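Local coordinates for phosphonate monoester hydrolase (Ruegeria pomeroyi, PDB 4UPK), which is a hydrolase of the sulfatase family, within the alkaline phosphatase superfamily, at residues A[329-332]-A[336-339]. Sequence-based numbering, arbitrary orientation.
Sequences AHLK and QYDD
With CG opposite the backbone N (chi1 -179°), Tyr337 lays its ring beside Lys332, whose chain leaves with CG next to its own N and bends at chi2 (-133°) to run along the ring. Both side chains point the same way. Lys332 CE sits almost over the ring centre, 3.6 Å from the centroid of Tyr337, making a CH-pi contact; NZ, farther along, makes a cation-pi contact at 4.2 Å from the same centroid. Lysine suits this exposed place, since its methylenes cover an aromatic face while the ammonium can remain near the solvent. Tyrosine adds a hydroxyl to its apolar ring, and that OH hydrogen-bonds Asp68.

The backbone link lies at the end of helix 303-333. Leu331 O accepts a hydrogen bond from Gln336 N, five residues on, at 2.7 Å (N-H...O angle 154°) and a weak one from Tyr337 N at 3.1 Å; Thr334 OG1 is hydrogen-bonded with both the Leu331 and His330 carbonyls. Leucine fits the buried side: its CB meets Tyr337 CB at 3.9 Å, near the ring's edge, and its side chain packs on Leu37 and Ile342 of the central sheet.

The imidazole of His330 packs on Met225 and Pro226 and offers a ring nitrogen to a water in its plane: the water O lies 2.7 Å from His330 NE2 and 2.8 Å from Gln336 NE2, whose N-H it accepts. The Gln336 amide uses both its ends: NE2 also bonds Thr334 OG1, and OE1 receives Trp233 NE1.

Where the chain leaves helix 303-333 for strand 340-346, one good and one weak N-H bond thus meet at Leu331 O, flanked by a water-bridged amide and a lysine-covered ring whose pi cloud would favour the nearby positive charge.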
ATOM      1  N   ALA A 329     -37.749   6.277  20.918  1.00 14.90           N
ATOM      2  CA  ALA A 329     -39.019   5.547  20.815  1.00 15.16           C
ATOM      3  C   ALA A 329     -38.884   4.318  19.927  1.00 22.28           C
ATOM      4  O   ALA A 329     -39.414   3.268  20.286  1.00 24.82           O
ATOM      5  CB  ALA A 329     -40.139   6.454  20.298  1.00 15.34           C
ATOM      6  N   HIS A 330     -38.140   4.424  18.806  1.00 18.05           N
ATOM      7  CA  HIS A 330     -37.855   3.311  17.897  1.00 18.42           C
ATOM      8  C   HIS A 330     -37.119   2.177  18.622  1.00 22.51           C
ATOM      9  O   HIS A 330     -37.435   1.013  18.392  1.00 24.39           O
ATOM     10  CB  HIS A 330     -37.005   3.786  16.696  1.00 18.84           C
ATOM     11  CG  HIS A 330     -36.538   2.665  15.815  1.00 22.57           C
ATOM     12  ND1 HIS A 330     -37.416   1.979  14.981  1.00 24.08           N
ATOM     13  CD2 HIS A 330     -35.307   2.110  15.709  1.00 25.14           C
ATOM     14  CE1 HIS A 330     -36.692   1.043  14.389  1.00 24.37           C
ATOM     15  NE2 HIS A 330     -35.416   1.083  14.788  1.00 25.17           N
ATOM     16  N   LEU A 331     -36.110   2.514  19.446  1.00 17.45           N
ATOM     17  CA  LEU A 331     -35.309   1.538  20.191  1.00 16.00           C
ATOM     18  C   LEU A 331     -36.168   0.798  21.222  1.00 21.91           C
ATOM     19  O   LEU A 331     -36.048  -0.420  21.343  1.00 23.01           O
ATOM     20  CB  LEU A 331     -34.109   2.193  20.886  1.00 14.85           C
ATOM     21  CG  LEU A 331     -32.997   2.803  20.023  1.00 17.26           C
ATOM     22  CD1 LEU A 331     -31.941   3.376  20.892  1.00 15.70           C
ATOM     23  CD2 LEU A 331     -32.379   1.788  19.068  1.00 18.87           C
ATOM     24  N   LYS A 332     -37.038   1.536  21.938  1.00 17.10           N
ATOM     25  CA  LYS A 332     -37.961   0.993  22.935  1.00 17.42           C
ATOM     26  C   LYS A 332     -38.989   0.066  22.277  1.00 23.72           C
ATOM     27  O   LYS A 332     -39.217  -1.037  22.773  1.00 25.65           O
ATOM     28  CB  LYS A 332     -38.673   2.121  23.704  1.00 18.91           C
ATOM     29  CG  LYS A 332     -37.702   3.066  24.423  1.00 29.30           C
ATOM     30  CD  LYS A 332     -38.117   3.345  25.841  1.00 27.05           C
ATOM     31  CE  LYS A 332     -37.130   4.230  26.539  1.00 35.72           C
ATOM     32  NZ  LYS A 332     -37.469   4.380  27.974  1.00 51.26           N
ATOM     33  N   GLN A 336     -34.804  -2.765  21.680  1.00 20.58           N
ATOM     34  CA  GLN A 336     -33.366  -2.613  21.471  1.00 20.56           C
ATOM     35  C   GLN A 336     -32.731  -1.548  22.372  1.00 24.74           C
ATOM     36  O   GLN A 336     -31.520  -1.433  22.374  1.00 25.49           O
ATOM     37  CB  GLN A 336     -33.069  -2.290  19.999  1.00 21.17           C
ATOM     38  CG  GLN A 336     -33.326  -3.440  19.020  1.00 10.06           C
ATOM     39  CD  GLN A 336     -32.948  -2.996  17.618  1.00 26.25           C
ATOM     40  OE1 GLN A 336     -31.909  -3.390  17.080  1.00 17.69           O
ATOM     41  NE2 GLN A 336     -33.731  -2.093  17.030  1.00 12.63           N
ATOM     42  N   TYR A 337     -33.529  -0.805  23.152  1.00 20.63           N
ATOM     43  CA  TYR A 337     -33.066   0.247  24.047  1.00 19.50           C
ATOM     44  C   TYR A 337     -32.125  -0.228  25.165  1.00 28.88           C
ATOM     45  O   TYR A 337     -31.071   0.382  25.365  1.00 28.50           O
ATOM     46  CB  TYR A 337     -34.274   1.006  24.621  1.00 17.75           C
ATOM     47  CG  TYR A 337     -33.946   2.147  25.558  1.00 15.98           C
ATOM     48  CD1 TYR A 337     -33.573   3.395  25.065  1.00 15.62           C
ATOM     49  CD2 TYR A 337     -34.089   2.005  26.938  1.00 17.65           C
ATOM     50  CE1 TYR A 337     -33.321   4.464  25.922  1.00 14.21           C
ATOM     51  CE2 TYR A 337     -33.841   3.070  27.805  1.00 17.88           C
ATOM     52  CZ  TYR A 337     -33.461   4.297  27.290  1.00 22.28           C
ATOM     53  OH  TYR A 337     -33.220   5.347  28.143  1.00 25.03           O
ATOM     54  N   ASP A 338     -32.509  -1.275  25.908  1.00 30.13           N
ATOM     55  CA  ASP A 338     -31.703  -1.790  27.028  1.00 31.76           C
ATOM     56  C   ASP A 338     -30.399  -2.464  26.594  1.00 37.39           C
ATOM     57  O   ASP A 338     -29.447  -2.407  27.353  1.00 38.88           O
ATOM     58  CB  ASP A 338     -32.523  -2.712  27.953  1.00 34.64           C
ATOM     59  CG  ASP A 338     -33.824  -2.137  28.489  1.00 50.52           C
ATOM     60  OD1 ASP A 338     -33.870  -0.916  28.769  1.00 52.83           O
ATOM     61  OD2 ASP A 338     -34.766  -2.923  28.714  1.00 57.10           O
ATOM     62  N   ASP A 339     -30.341  -3.034  25.364  1.00 34.04           N
ATOM     63  CA  ASP A 339     -29.175  -3.724  24.777  1.00 34.58           C
ATOM     64  C   ASP A 339     -28.280  -2.812  23.873  1.00 35.70           C
ATOM     65  O   ASP A 339     -27.501  -3.338  23.057  1.00 35.16           O
ATOM     66  CB  ASP A 339     -29.656  -4.948  23.952  1.00 37.27           C
ATOM     67  CG  ASP A 339     -30.206  -6.134  24.732  1.00 53.56           C
ATOM     68  OD1 ASP A 339     -30.065  -6.154  25.985  1.00 55.84           O
ATOM     69  OD2 ASP A 339     -30.732  -7.066  24.092  1.00 60.34           O
TER
HETATM   70  O   HOH W   1     -33.761  -0.978  14.441  1.00 19.39           O